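Local atomic coordinates of PnpC (Pseudomonas putida, PDB entry 3N9T), a protein that probably catalyses the iron(III)-dependent intradiol ring cleavage of hydroxyquinol, and binds phospholipid. Residues 57-60 with 61-65; 78-82 with 83-87; 114-117 with 118-122; 260-263 with 264-268. One frame throughout, in Å; residues are numbered along the deposited sequence.

Contact 1: 57-60 with 61-65. With HGX (1-heptadecanoyl-2-tridecanoyl-3-glycerol-phosphonyl choline), chain B.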
loop_
_atom_site.group_PDB
_atom_site.type_symbol
_atom_site.label_atom_id
_atom_site.label_comp_id
_atom_site.label_asym_id
_atom_site.label_seq_id
_atom_site.Cartn_x
_atom_site.Cartn_y
_atom_site.Cartn_z
ATOM N N ILE A 57 4.349 -4.079 -6.553
ATOM C CA ILE A 57 3.593 -3.205 -7.488
ATOM C C ILE A 57 2.446 -3.992 -8.174
ATOM O O ILE A 57 1.306 -3.534 -8.204
ATOM C CB ILE A 57 4.531 -2.542 -8.586
ATOM C CG1 ILE A 57 5.495 -1.477 -7.957
ATOM C CG2 ILE A 57 3.707 -1.945 -9.660
ATOM C CD1 ILE A 57 4.768 -0.188 -7.464
ATOM N N ARG A 58 2.744 -5.170 -8.706
ATOM C CA ARG A 58 1.669 -5.959 -9.406
ATOM C C ARG A 58 0.549 -6.303 -8.372
ATOM O O ARG A 58 -0.658 -6.209 -8.663
ATOM C CB ARG A 58 2.261 -7.278 -9.973
ATOM C CG ARG A 58 3.217 -7.060 -11.169
ATOM C CD ARG A 58 3.821 -8.395 -11.794
ATOM N NE ARG A 58 4.282 -9.400 -10.799
ATOM C CZ ARG A 58 5.567 -9.758 -10.648
ATOM N NH1 ARG A 58 6.506 -9.190 -11.414
ATOM N NH2 ARG A 58 5.925 -10.673 -9.784
ATOM N N PHE A 59 0.958 -6.752 -7.175
ATOM C CA PHE A 59 -0.007 -7.078 -6.128
ATOM C C PHE A 59 -0.937 -5.932 -5.708
ATOM O O PHE A 59 -2.158 -6.127 -5.582
ATOM C CB PHE A 59 0.703 -7.657 -4.888
ATOM C CG PHE A 59 -0.257 -8.231 -3.873
ATOM C CD1 PHE A 59 -0.813 -7.418 -2.905
ATOM C CD2 PHE A 59 -0.570 -9.620 -3.887
ATOM C CE1 PHE A 59 -1.731 -7.953 -1.959
ATOM C CE2 PHE A 59 -1.479 -10.145 -2.974
ATOM C CZ PHE A 59 -2.041 -9.329 -1.994
ATOM N N LEU A 60 -0.369 -4.758 -5.415
ATOM C CA LEU A 60 -1.162 -3.575 -5.042
ATOM C C LEU A 60 -2.098 -3.190 -6.135
ATOM O O LEU A 60 -3.215 -2.709 -5.882
ATOM C CB LEU A 60 -0.241 -2.373 -4.760
ATOM C CG LEU A 60 0.501 -2.555 -3.426
ATOM C CD1 LEU A 60 1.588 -1.456 -3.197
ATOM C CD2 LEU A 60 -0.424 -2.607 -2.300
ATOM N N THR A 61 -1.601 -3.310 -7.367
ATOM C CA THR A 61 -2.383 -2.865 -8.501
ATOM C C THR A 61 -3.630 -3.788 -8.582
ATOM O O THR A 61 -4.785 -3.317 -8.658
ATOM C CB THR A 61 -1.530 -2.847 -9.794
ATOM O OG1 THR A 61 -0.424 -1.928 -9.638
ATOM C CG2 THR A 61 -2.340 -2.294 -11.025
ATOM N N ALA A 62 -3.362 -5.087 -8.591
ATOM C CA ALA A 62 -4.370 -6.131 -8.660
ATOM C C ALA A 62 -5.323 -5.981 -7.492
ATOM O O ALA A 62 -6.486 -6.090 -7.697
ATOM C CB ALA A 62 -3.701 -7.543 -8.695
ATOM N N THR A 63 -4.860 -5.616 -6.294
ATOM C CA THR A 63 -5.761 -5.424 -5.156
ATOM C C THR A 63 -6.728 -4.249 -5.406
ATOM O O THR A 63 -7.951 -4.370 -5.228
ATOM C CB THR A 63 -4.959 -5.188 -3.844
ATOM O OG1 THR A 63 -4.191 -6.367 -3.604
ATOM C CG2 THR A 63 -5.935 -4.865 -2.637
ATOM N N GLY A 64 -6.184 -3.129 -5.847
ATOM C CA GLY A 64 -7.055 -1.999 -6.196
ATOM C C GLY A 64 -8.042 -2.366 -7.309
ATOM O O GLY A 64 -9.234 -2.012 -7.222
ATOM N N GLN A 65 -7.570 -3.105 -8.319
ATOM C CA GLN A 65 -8.422 -3.468 -9.460
ATOM C C GLN A 65 -9.543 -4.428 -9.102
ATOM O O GLN A 65 -10.557 -4.452 -9.817
ATOM C CB GLN A 65 -7.597 -4.088 -10.588
ATOM C CG GLN A 65 -6.777 -3.052 -11.343
ATOM C CD GLN A 65 -7.611 -2.326 -12.392
ATOM O OE1 GLN A 65 -8.354 -2.964 -13.158
ATOM N NE2 GLN A 65 -7.483 -0.994 -12.446
HETATM O O11 HGX B . 8.288 -13.686 -2.699
HETATM C C11 HGX B . 7.626 -12.991 -3.406
HETATM C C12 HGX B . 7.895 -11.522 -3.408
HETATM C C13 HGX B . 7.028 -10.836 -2.381
HETATM C C14 HGX B . 7.231 -9.370 -2.651
HETATM C C15 HGX B . 6.482 -8.543 -1.683
HETATM C C16 HGX B . 6.933 -7.125 -1.833
HETATM C C17 HGX B . 5.930 -6.232 -1.149
HETATM C C18 HGX B . 6.605 -4.895 -0.916
HETATM C C19 HGX B . 5.627 -3.756 -1.099
HETATM C C20 HGX B . 6.427 -2.585 -1.677
HETATM C C21 HGX B . 6.482 -2.603 -3.208
HETATM C C22 HGX B . 6.213 -1.263 -3.900
HETATM C C23 HGX B . 5.791 -0.119 -2.973
HETATM O O3 HGX B . 6.611 -13.602 -4.224
HETATM C C3 HGX B . 6.255 -14.974 -4.069
HETATM C C2 HGX B . 4.865 -15.165 -3.479
HETATM C C1 HGX B . 4.517 -16.616 -3.651
HETATM O O3P HGX B . 5.314 -17.325 -2.716
HETATM O O2 HGX B . 3.849 -14.440 -4.167
HETATM C C31 HGX B . 3.052 -13.537 -3.327
HETATM O O31 HGX B . 1.871 -13.729 -3.171
HETATM C C32 HGX B . 3.529 -12.305 -2.665
HETATM C C33 HGX B . 2.244 -11.686 -2.104
HETATM C C34 HGX B . 2.451 -10.199 -2.004
HETATM C C35 HGX B . 2.022 -9.611 -0.684
HETATM C C36 HGX B . 2.188 -8.137 -0.792
HETATM C C37 HGX B . 1.254 -7.513 0.227
HETATM C C38 HGX B . 1.630 -6.060 0.262
HETATM C C39 HGX B . 0.468 -5.220 0.752
HETATM C C40 HGX B . 0.875 -4.252 1.852
HETATM C C42 HGX B . 1.335 -2.889 1.332
HETATM C C43 HGX B . 0.431 -1.718 1.760
HETATM C C44 HGX B . -0.332 -1.940 3.070
HETATM C C45 HGX B . -1.827 -1.753 2.829
HETATM C C46 HGX B . -2.729 -2.562 3.782
HETATM C C47 HGX B . -3.722 -1.638 4.476
HETATM C C48 HGX B . -4.824 -1.406 3.462
HETATM O O1 HGX B . 5.075 -19.299 -4.241
HETATM P P1 HGX B . 6.029 -18.667 -3.222
HETATM O O4 HGX B . 7.430 -18.254 -3.638
HETATM O O5 HGX B . 6.072 -19.596 -1.878
HETATM C C4 HGX B . 6.580 -20.947 -1.938
HETATM C C5 HGX B . 5.501 -21.999 -1.636
HETATM N N1 HGX B . 4.782 -22.610 -2.795
HETATM C C6 HGX B . 4.423 -23.997 -2.431
HETATM C C7 HGX B . 5.568 -22.650 -4.055
HETATM C C8 HGX B . 3.524 -21.871 -3.017
#
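The carbonyl oxygen of Phe59 takes two bonds from a single residue: Thr63 N lies 2.8 Å from Phe59 O as the usual helical donor, and Thr63 OG1, also 2.8 Å from Phe59 O, donates from the other face of the carbonyl plane, 36° out of it. The torsion of Thr63 explains this reach, since OG1 stands opposite its own carbonyl carbon (chi1 -62°) and so hangs back over the preceding turn. A buried threonine suits the place because its hydroxyl is satisfied within its own helix. The same oxygen approaches the Phe59 ring obliquely, with Thr63 OG1 3.4 Å from Phe59 CE1. One face of that ring lies against a lipid acyl chain, HGX C35 sitting 4.0 Å above its centre, while Ile57 adds an aliphatic tip, CD1, 4.0 Å from HGX C22 of the other acyl chain. Thr61 OG1 likewise comes within 2.8 Å of Ile57 O, but it also has Gln73 OE1 of the second subunit as a partner. With the Thr63 hydroxyl folded onto the backbone and Ile57, Phe59 and Leu60 meeting the acyl chains, this is the C-terminal half of helix 50-65, which lines the phospholipid site.

Contact 2: 78-82 with 83-87. With HGX (1-heptadecanoyl-2-tridecanoyl-3-glycerol-phosphonyl choline), chain B.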
loop_
_atom_site.group_PDB
_atom_site.type_symbol
_atom_site.label_atom_id
_atom_site.label_comp_id
_atom_site.label_asym_id
_atom_site.label_seq_id
_atom_site.Cartn_x
_atom_site.Cartn_y
_atom_site.Cartn_z
ATOM N N LEU A 78 -7.499 -6.773 2.593
ATOM C CA LEU A 78 -6.035 -6.811 2.859
ATOM C C LEU A 78 -5.694 -6.204 4.206
ATOM O O LEU A 78 -4.910 -6.810 4.986
ATOM C CB LEU A 78 -5.272 -6.058 1.725
ATOM C CG LEU A 78 -3.745 -6.047 1.742
ATOM C CD1 LEU A 78 -3.167 -7.508 1.715
ATOM C CD2 LEU A 78 -3.218 -5.196 0.561
ATOM N N SER A 79 -6.285 -5.028 4.486
ATOM C CA SER A 79 -6.169 -4.385 5.844
ATOM C C SER A 79 -6.594 -5.358 6.938
ATOM O O SER A 79 -5.881 -5.522 7.959
ATOM C CB SER A 79 -7.079 -3.117 5.951
ATOM O OG SER A 79 -6.984 -2.558 7.267
ATOM N N ASP A 80 -7.691 -6.092 6.685
ATOM C CA ASP A 80 -8.210 -7.025 7.725
ATOM C C ASP A 80 -7.236 -8.164 7.957
ATOM O O ASP A 80 -6.914 -8.447 9.091
ATOM C CB ASP A 80 -9.543 -7.645 7.316
ATOM C CG ASP A 80 -10.703 -6.626 7.207
ATOM O OD1 ASP A 80 -10.686 -5.525 7.777
ATOM O OD2 ASP A 80 -11.703 -7.006 6.587
ATOM N N THR A 81 -6.791 -8.822 6.862
ATOM C CA THR A 81 -5.920 -9.998 6.930
ATOM C C THR A 81 -4.480 -9.686 7.351
ATOM O O THR A 81 -3.742 -10.586 7.740
ATOM C CB THR A 81 -5.922 -10.842 5.617
ATOM O OG1 THR A 81 -5.540 -10.017 4.509
ATOM C CG2 THR A 81 -7.347 -11.419 5.364
ATOM N N LEU A 82 -4.103 -8.423 7.327
ATOM C CA LEU A 82 -2.780 -8.038 7.827
ATOM C C LEU A 82 -2.902 -7.445 9.215
ATOM O O LEU A 82 -1.895 -6.984 9.800
ATOM C CB LEU A 82 -2.109 -7.008 6.912
ATOM C CG LEU A 82 -1.777 -7.459 5.495
ATOM C CD1 LEU A 82 -1.105 -6.341 4.730
ATOM C CD2 LEU A 82 -0.808 -8.660 5.637
ATOM N N GLY A 83 -4.121 -7.461 9.761
ATOM C CA GLY A 83 -4.361 -7.056 11.185
ATOM C C GLY A 83 -4.454 -5.546 11.423
ATOM O O GLY A 83 -4.575 -5.072 12.575
ATOM N N VAL A 84 -4.430 -4.800 10.333
ATOM C CA VAL A 84 -4.472 -3.359 10.435
ATOM C C VAL A 84 -5.874 -2.887 10.887
ATOM O O VAL A 84 -5.969 -2.012 11.721
ATOM C CB VAL A 84 -4.066 -2.691 9.114
ATOM C CG1 VAL A 84 -4.266 -1.178 9.230
ATOM C CG2 VAL A 84 -2.574 -2.952 8.858
ATOM N N SER A 85 -6.927 -3.524 10.423
ATOM C CA SER A 85 -8.263 -3.036 10.767
ATOM C C SER A 85 -8.498 -3.207 12.269
ATOM O O SER A 85 -9.048 -2.325 12.906
ATOM C CB SER A 85 -9.309 -3.795 9.972
ATOM O OG SER A 85 -8.913 -3.772 8.612
ATOM N N MET A 86 -8.130 -4.364 12.815
ATOM C CA MET A 86 -8.316 -4.608 14.273
ATOM C C MET A 86 -7.423 -3.706 15.138
ATOM O O MET A 86 -7.846 -3.223 16.220
ATOM C CB MET A 86 -8.141 -6.093 14.603
ATOM C CG MET A 86 -9.484 -6.939 14.193
ATOM S SD MET A 86 -10.940 -6.545 15.242
ATOM C CE MET A 86 -10.149 -6.828 16.869
ATOM N N LEU A 87 -6.190 -3.458 14.650
ATOM C CA LEU A 87 -5.283 -2.518 15.339
ATOM C C LEU A 87 -5.912 -1.134 15.401
ATOM O O LEU A 87 -5.955 -0.505 16.484
ATOM C CB LEU A 87 -3.891 -2.464 14.686
ATOM C CG LEU A 87 -2.948 -1.435 15.332
ATOM C CD1 LEU A 87 -2.676 -1.843 16.746
ATOM C CD2 LEU A 87 -1.639 -1.396 14.623
HETATM O O11 HGX B . 8.288 -13.686 -2.699
HETATM C C11 HGX B . 7.626 -12.991 -3.406
HETATM C C12 HGX B . 7.895 -11.522 -3.408
HETATM C C13 HGX B . 7.028 -10.836 -2.381
HETATM C C14 HGX B . 7.231 -9.370 -2.651
HETATM C C15 HGX B . 6.482 -8.543 -1.683
HETATM C C16 HGX B . 6.933 -7.125 -1.833
HETATM C C17 HGX B . 5.930 -6.232 -1.149
HETATM C C18 HGX B . 6.605 -4.895 -0.916
HETATM C C19 HGX B . 5.627 -3.756 -1.099
HETATM C C20 HGX B . 6.427 -2.585 -1.677
HETATM C C21 HGX B . 6.482 -2.603 -3.208
HETATM C C22 HGX B . 6.213 -1.263 -3.900
HETATM C C23 HGX B . 5.791 -0.119 -2.973
HETATM O O3 HGX B . 6.611 -13.602 -4.224
HETATM C C3 HGX B . 6.255 -14.974 -4.069
HETATM C C2 HGX B . 4.865 -15.165 -3.479
HETATM C C1 HGX B . 4.517 -16.616 -3.651
HETATM O O3P HGX B . 5.314 -17.325 -2.716
HETATM O O2 HGX B . 3.849 -14.440 -4.167
HETATM C C31 HGX B . 3.052 -13.537 -3.327
HETATM O O31 HGX B . 1.871 -13.729 -3.171
HETATM C C32 HGX B . 3.529 -12.305 -2.665
HETATM C C33 HGX B . 2.244 -11.686 -2.104
HETATM C C34 HGX B . 2.451 -10.199 -2.004
HETATM C C35 HGX B . 2.022 -9.611 -0.684
HETATM C C36 HGX B . 2.188 -8.137 -0.792
HETATM C C37 HGX B . 1.254 -7.513 0.227
HETATM C C38 HGX B . 1.630 -6.060 0.262
HETATM C C39 HGX B . 0.468 -5.220 0.752
HETATM C C40 HGX B . 0.875 -4.252 1.852
HETATM C C42 HGX B . 1.335 -2.889 1.332
HETATM C C43 HGX B . 0.431 -1.718 1.760
HETATM C C44 HGX B . -0.332 -1.940 3.070
HETATM C C45 HGX B . -1.827 -1.753 2.829
HETATM C C46 HGX B . -2.729 -2.562 3.782
HETATM C C47 HGX B . -3.722 -1.638 4.476
HETATM C C48 HGX B . -4.824 -1.406 3.462
HETATM O O1 HGX B . 5.075 -19.299 -4.241
HETATM P P1 HGX B . 6.029 -18.667 -3.222
HETATM O O4 HGX B . 7.430 -18.254 -3.638
HETATM O O5 HGX B . 6.072 -19.596 -1.878
HETATM C C4 HGX B . 6.580 -20.947 -1.938
HETATM C C5 HGX B . 5.501 -21.999 -1.636
HETATM N N1 HGX B . 4.782 -22.610 -2.795
HETATM C C6 HGX B . 4.423 -23.997 -2.431
HETATM C C7 HGX B . 5.568 -22.650 -4.055
HETATM C C8 HGX B . 3.524 -21.871 -3.017
HETATM O O HOH W 1 -7.675 -7.027 11.320
#
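A Schellman motif ends helix 74-81, and the chain starts helix 84-91 at once, with Gly83 serving as the N-cap residue of the second helix. Gly83 N bonds to Asp80 O at 3.0 Å, and Val84 N reaches back to Ser79 O at 2.9 Å. The positive phi of Gly83, 81°, is where glycine suits: a side chain here would run into the carbonyl of Leu82. Across this joint runs a chain of hydroxyls. Ser79 OG donates to Ser85 OG at 2.6 Å, and Ser85 OG in turn donates to Asp80 OD1, also 2.6 Å away, on the anti lone pair of that carboxylate oxygen. Ser85 OG stands opposite its carbonyl carbon (chi1 -50°), which turns it back toward the end of the first helix, and serine suits the place as a short hydroxyl that can both accept, from Ser79 OG, and donate, to Asp80 OD1. Ser79 OG is also hydrogen-bonded to Trp53 NE1 of the second subunit, so the chain of hydroxyls extends across the subunit interface. A water also bridges the turn, donating to Asp80 O and accepting from Met86 N. On the lipid side Leu78 CD2 lies 3.7 Å from HGX C39 and Ser79 CB 3.8 Å from HGX C48.

Contact 3: 114-117 with 118-122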
loop_
_atom_site.group_PDB
_atom_site.type_symbol
_atom_site.label_atom_id
_atom_site.label_comp_id
_atom_site.label_asym_id
_atom_site.label_seq_id
_atom_site.Cartn_x
_atom_site.Cartn_y
_atom_site.Cartn_z
ATOM N N PRO A 114 -35.814 -5.768 11.225
ATOM C CA PRO A 114 -36.995 -5.773 12.134
ATOM C C PRO A 114 -36.657 -5.566 13.616
ATOM O O PRO A 114 -35.632 -6.121 14.128
ATOM C CB PRO A 114 -37.582 -7.178 11.932
ATOM C CG PRO A 114 -37.049 -7.647 10.551
ATOM C CD PRO A 114 -35.626 -7.066 10.542
ATOM N N ASP A 115 -37.473 -4.746 14.291
ATOM C CA ASP A 115 -37.395 -4.616 15.770
ATOM C C ASP A 115 -38.011 -5.916 16.340
ATOM O O ASP A 115 -39.159 -6.203 16.059
ATOM C CB ASP A 115 -38.149 -3.382 16.264
ATOM C CG ASP A 115 -37.561 -2.128 15.739
ATOM O OD1 ASP A 115 -36.570 -1.712 16.298
ATOM O OD2 ASP A 115 -38.110 -1.569 14.767
ATOM N N ARG A 116 -37.248 -6.731 17.056
ATOM C CA ARG A 116 -37.785 -8.020 17.488
ATOM C C ARG A 116 -38.068 -8.033 18.963
ATOM O O ARG A 116 -37.339 -7.371 19.737
ATOM C CB ARG A 116 -36.795 -9.166 17.129
ATOM C CG ARG A 116 -36.379 -9.178 15.658
ATOM C CD ARG A 116 -35.797 -10.596 15.274
ATOM N NE ARG A 116 -35.447 -10.626 13.833
ATOM C CZ ARG A 116 -36.302 -11.001 12.873
ATOM N NH1 ARG A 116 -37.569 -11.301 13.182
ATOM N NH2 ARG A 116 -35.910 -11.055 11.600
ATOM N N GLY A 117 -39.103 -8.794 19.366
ATOM C CA GLY A 117 -39.499 -8.928 20.778
ATOM C C GLY A 117 -38.527 -9.768 21.620
ATOM O O GLY A 117 -37.660 -10.489 21.090
ATOM N N TYR A 118 -38.689 -9.701 22.926
ATOM C CA TYR A 118 -37.819 -10.494 23.843
ATOM C C TYR A 118 -37.927 -11.993 23.548
ATOM O O TYR A 118 -39.011 -12.539 23.585
ATOM C CB TYR A 118 -38.209 -10.234 25.257
ATOM C CG TYR A 118 -37.372 -10.888 26.338
ATOM C CD1 TYR A 118 -36.275 -10.234 26.879
ATOM C CD2 TYR A 118 -37.756 -12.116 26.871
ATOM C CE1 TYR A 118 -35.517 -10.815 27.888
ATOM C CE2 TYR A 118 -37.027 -12.683 27.905
ATOM C CZ TYR A 118 -35.956 -12.042 28.398
ATOM O OH TYR A 118 -35.284 -12.622 29.386
ATOM N N GLY A 119 -36.815 -12.642 23.207
ATOM C CA GLY A 119 -36.892 -14.067 22.864
ATOM C C GLY A 119 -37.419 -14.398 21.477
ATOM O O GLY A 119 -37.536 -15.586 21.122
ATOM N N GLU A 120 -37.664 -13.379 20.647
ATOM C CA GLU A 120 -38.106 -13.632 19.300
ATOM C C GLU A 120 -37.059 -14.420 18.494
ATOM O O GLU A 120 -35.872 -14.174 18.582
ATOM C CB GLU A 120 -38.423 -12.318 18.586
ATOM C CG GLU A 120 -39.003 -12.539 17.166
ATOM C CD GLU A 120 -39.550 -11.237 16.590
ATOM O OE1 GLU A 120 -40.085 -10.438 17.368
ATOM O OE2 GLU A 120 -39.453 -11.024 15.386
ATOM N N ASN A 121 -37.509 -15.360 17.681
ATOM C CA ASN A 121 -36.605 -16.093 16.795
ATOM C C ASN A 121 -36.222 -15.313 15.523
ATOM O O ASN A 121 -37.100 -14.813 14.830
ATOM C CB ASN A 121 -37.260 -17.422 16.431
ATOM C CG ASN A 121 -36.460 -18.210 15.436
ATOM O OD1 ASN A 121 -35.231 -18.349 15.552
ATOM N ND2 ASN A 121 -37.146 -18.701 14.398
ATOM N N MET A 122 -34.923 -15.165 15.217
ATOM C CA MET A 122 -34.550 -14.523 13.941
ATOM C C MET A 122 -34.088 -15.508 12.843
ATOM O O MET A 122 -33.714 -15.064 11.737
ATOM C CB MET A 122 -33.499 -13.432 14.136
ATOM C CG MET A 122 -32.225 -13.875 14.974
ATOM S SD MET A 122 -31.051 -12.582 14.784
ATOM C CE MET A 122 -29.557 -13.478 15.242
HETATM O O HOH W 2 -40.425 -8.801 14.421
#
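The chain reverses in a type II beta turn from Gly117 to Glu120, closed by Glu120 N bonding to Gly117 O at 2.9 Å, and Gly119 takes the third position, where its positive phi would press any side chain against the carbonyl before it. Glu120 then folds back over the turn, with one oxygen on the turn and the other on Arg116 just before it. Its OE1 accepts from Gly117 N at 2.8 Å, the donor lying above the carboxylate plane, while Glu120 OE2 makes a salt bridge with Arg116 NH1 at 2.9 Å. Because CG of Glu120 stands opposite the backbone N (chi1 -176°) and the chain continues extended, the carboxylate is carried across to the start of the turn. Guanidinium and carboxylate planes stand 80° apart: OE2 meets the edge of the arginine, near its plane, but the two groups do not lie flat together in a paired, two-bond bridge. The turn lies in the loop before strand 129-138 and packs on strands 173-177 and 183-189 of the beta domain, and Arg116 NE and NH2 bond to the carbonyls of Arg173 and Gly170. The guanidinium is sandwiched as well: Pro114 CB lies 4.1 Å above the centre of one face, and Met122 occupies the opposite face, its CB 3.4 Å from Arg116 NE. Long, flat arginine suits this slot, with apolar carbon on its two faces and oxygen round its rim. Toward solvent, water 2 donates to Glu120 OE2 at 2.6 Å and only weakly to Asp115 O.

Contact 4: 260-263 with 264-268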
loop_
_atom_site.group_PDB
_atom_site.type_symbol
_atom_site.label_atom_id
_atom_site.label_comp_id
_atom_site.label_asym_id
_atom_site.label_seq_id
_atom_site.Cartn_x
_atom_site.Cartn_y
_atom_site.Cartn_z
ATOM N N GLU A 260 -23.806 -23.843 25.687
ATOM C CA GLU A 260 -23.996 -25.048 26.554
ATOM C C GLU A 260 -25.181 -25.832 26.095
ATOM O O GLU A 260 -26.119 -25.277 25.534
ATOM C CB GLU A 260 -24.253 -24.655 28.008
ATOM C CG GLU A 260 -23.292 -23.652 28.577
ATOM C CD GLU A 260 -23.543 -23.395 30.059
ATOM O OE1 GLU A 260 -24.674 -23.628 30.551
ATOM O OE2 GLU A 260 -22.583 -23.004 30.740
ATOM N N ASP A 261 -25.163 -27.128 26.326
ATOM C CA ASP A 261 -26.320 -27.965 25.979
ATOM C C ASP A 261 -27.259 -27.920 27.162
ATOM O O ASP A 261 -26.854 -28.159 28.263
ATOM C CB ASP A 261 -25.867 -29.395 25.637
ATOM C CG ASP A 261 -24.838 -29.408 24.505
ATOM O OD1 ASP A 261 -25.268 -29.389 23.338
ATOM O OD2 ASP A 261 -23.606 -29.401 24.790
ATOM N N ARG A 262 -28.503 -27.523 26.950
ATOM C CA ARG A 262 -29.424 -27.395 28.071
ATOM C C ARG A 262 -30.609 -28.334 27.916
ATOM O O ARG A 262 -30.989 -28.625 26.789
ATOM C CB ARG A 262 -29.994 -25.972 28.136
ATOM C CG ARG A 262 -28.962 -24.921 28.449
ATOM C CD ARG A 262 -28.401 -25.115 29.846
ATOM N NE ARG A 262 -27.631 -23.911 30.096
ATOM C CZ ARG A 262 -28.184 -22.795 30.566
ATOM N NH1 ARG A 262 -29.482 -22.787 30.868
ATOM N NH2 ARG A 262 -27.439 -21.701 30.729
ATOM N N PRO A 263 -31.266 -28.685 29.055
ATOM C CA PRO A 263 -32.443 -29.599 29.077
ATOM C C PRO A 263 -33.645 -28.858 28.572
ATOM O O PRO A 263 -33.686 -27.606 28.671
ATOM C CB PRO A 263 -32.617 -29.913 30.569
ATOM C CG PRO A 263 -31.916 -28.805 31.324
ATOM C CD PRO A 263 -30.806 -28.314 30.412
ATOM N N ALA A 264 -34.612 -29.577 28.022
ATOM C CA ALA A 264 -35.922 -28.963 27.761
ATOM C C ALA A 264 -36.452 -28.389 29.060
ATOM O O ALA A 264 -36.184 -28.941 30.127
ATOM C CB ALA A 264 -36.895 -29.933 27.181
ATOM N N HIS A 265 -37.111 -27.227 28.964
ATOM C CA HIS A 265 -37.765 -26.565 30.074
ATOM C C HIS A 265 -36.778 -26.090 31.137
ATOM O O HIS A 265 -37.143 -25.901 32.300
ATOM C CB HIS A 265 -38.921 -27.454 30.626
ATOM C CG HIS A 265 -39.820 -27.998 29.545
ATOM N ND1 HIS A 265 -40.707 -27.210 28.849
ATOM C CD2 HIS A 265 -39.921 -29.235 29.005
ATOM C CE1 HIS A 265 -41.312 -27.932 27.919
ATOM N NE2 HIS A 265 -40.844 -29.162 27.983
ATOM N N ASP A 266 -35.524 -25.826 30.739
ATOM C CA ASP A 266 -34.533 -25.353 31.719
ATOM C C ASP A 266 -35.123 -24.110 32.408
ATOM O O ASP A 266 -35.687 -23.264 31.730
ATOM C CB ASP A 266 -33.234 -24.957 30.991
ATOM C CG ASP A 266 -32.079 -24.737 31.917
ATOM O OD1 ASP A 266 -32.213 -24.140 33.010
ATOM O OD2 ASP A 266 -30.960 -25.135 31.540
ATOM N N GLU A 267 -34.950 -23.985 33.720
ATOM C CA GLU A 267 -35.480 -22.825 34.454
ATOM C C GLU A 267 -34.635 -21.593 34.281
ATOM O O GLU A 267 -35.112 -20.498 34.547
ATOM C CB GLU A 267 -35.557 -23.105 35.942
ATOM C CG GLU A 267 -36.411 -24.336 36.270
ATOM C CD GLU A 267 -37.415 -24.052 37.375
ATOM O OE1 GLU A 267 -38.328 -23.226 37.125
ATOM O OE2 GLU A 267 -37.291 -24.653 38.467
ATOM N N ASP A 268 -33.372 -21.768 33.874
ATOM C CA ASP A 268 -32.467 -20.646 33.638
ATOM C C ASP A 268 -32.475 -20.411 32.099
ATOM O O ASP A 268 -31.552 -20.833 31.360
ATOM C CB ASP A 268 -31.091 -20.995 34.195
ATOM C CG ASP A 268 -30.025 -20.022 33.779
ATOM O OD1 ASP A 268 -30.329 -18.836 33.499
ATOM O OD2 ASP A 268 -28.870 -20.477 33.689
#
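Arg262 NH1 is held between two acceptors of the following loop, Asp266 OD2 and Asp268 O, each 2.9 Å away, and this is the close-fitting half of the contact. Asp268 O lies in the guanidinium plane and NH1 in the carbonyl plane, a good alignment for a side-chain-to-backbone bond. The salt bridge to Asp266 is less regular, since NH1 comes from above the carboxylate plane, 65° out of it. A bend in the arginine at chi2 (-65°) folds the chain around Asp266, with Arg262 CD only 3.1 Å from Asp266 OD2. Asp266 OD1 meanwhile accepts from Asp268 N at 2.8 Å, forming an Asx turn; a short aspartate suits the place because one oxygen can hold the backbone N two residues on while the other faces the arginine. On another edge, Glu260 OE1 pairs with Arg262 NE at 3.0 Å, along the strand that ends here. The Arg262 NH2 to Asp268 OD2 bridge is long, 3.5 Å, but Tyr133 OH binds both Arg262 NH2 and Asp268 OD1.

The outer side is looser. The type II beta turn from Pro263 to Asp266 closes through a weak bond, Asp266 N to Pro263 O at 3.3 Å, and the exposed proline and His265 lie on its outer side; His265 ND1 has its partner in Asp273. One cation thus serves three acidic residues, and its positive charge probably offsets their mutual repulsion, pinning the loop that leaves strand 256-262 to the strand's own end.

Overall arrangement
From the N terminus, contact 1 lies within one helix, 50-65, and closes no loop, and contact 2 follows at the joint between helices 74-81 and 84-91. These two meet, Phe59 and Thr63 packing on Leu78, and together they line the lipid site and the subunit interface. The chain then enters the beta domain, where contact 3 closes a tight turn before strand 129-138 and contact 4 closes another after strand 256-262. Their centres lie about 20 Å apart, with no touch. All four are local and come in series, so none nests or crosses. Contacts 1 and 3 lie on opposite sides of the chain's centre, about 43 Å apart between centres.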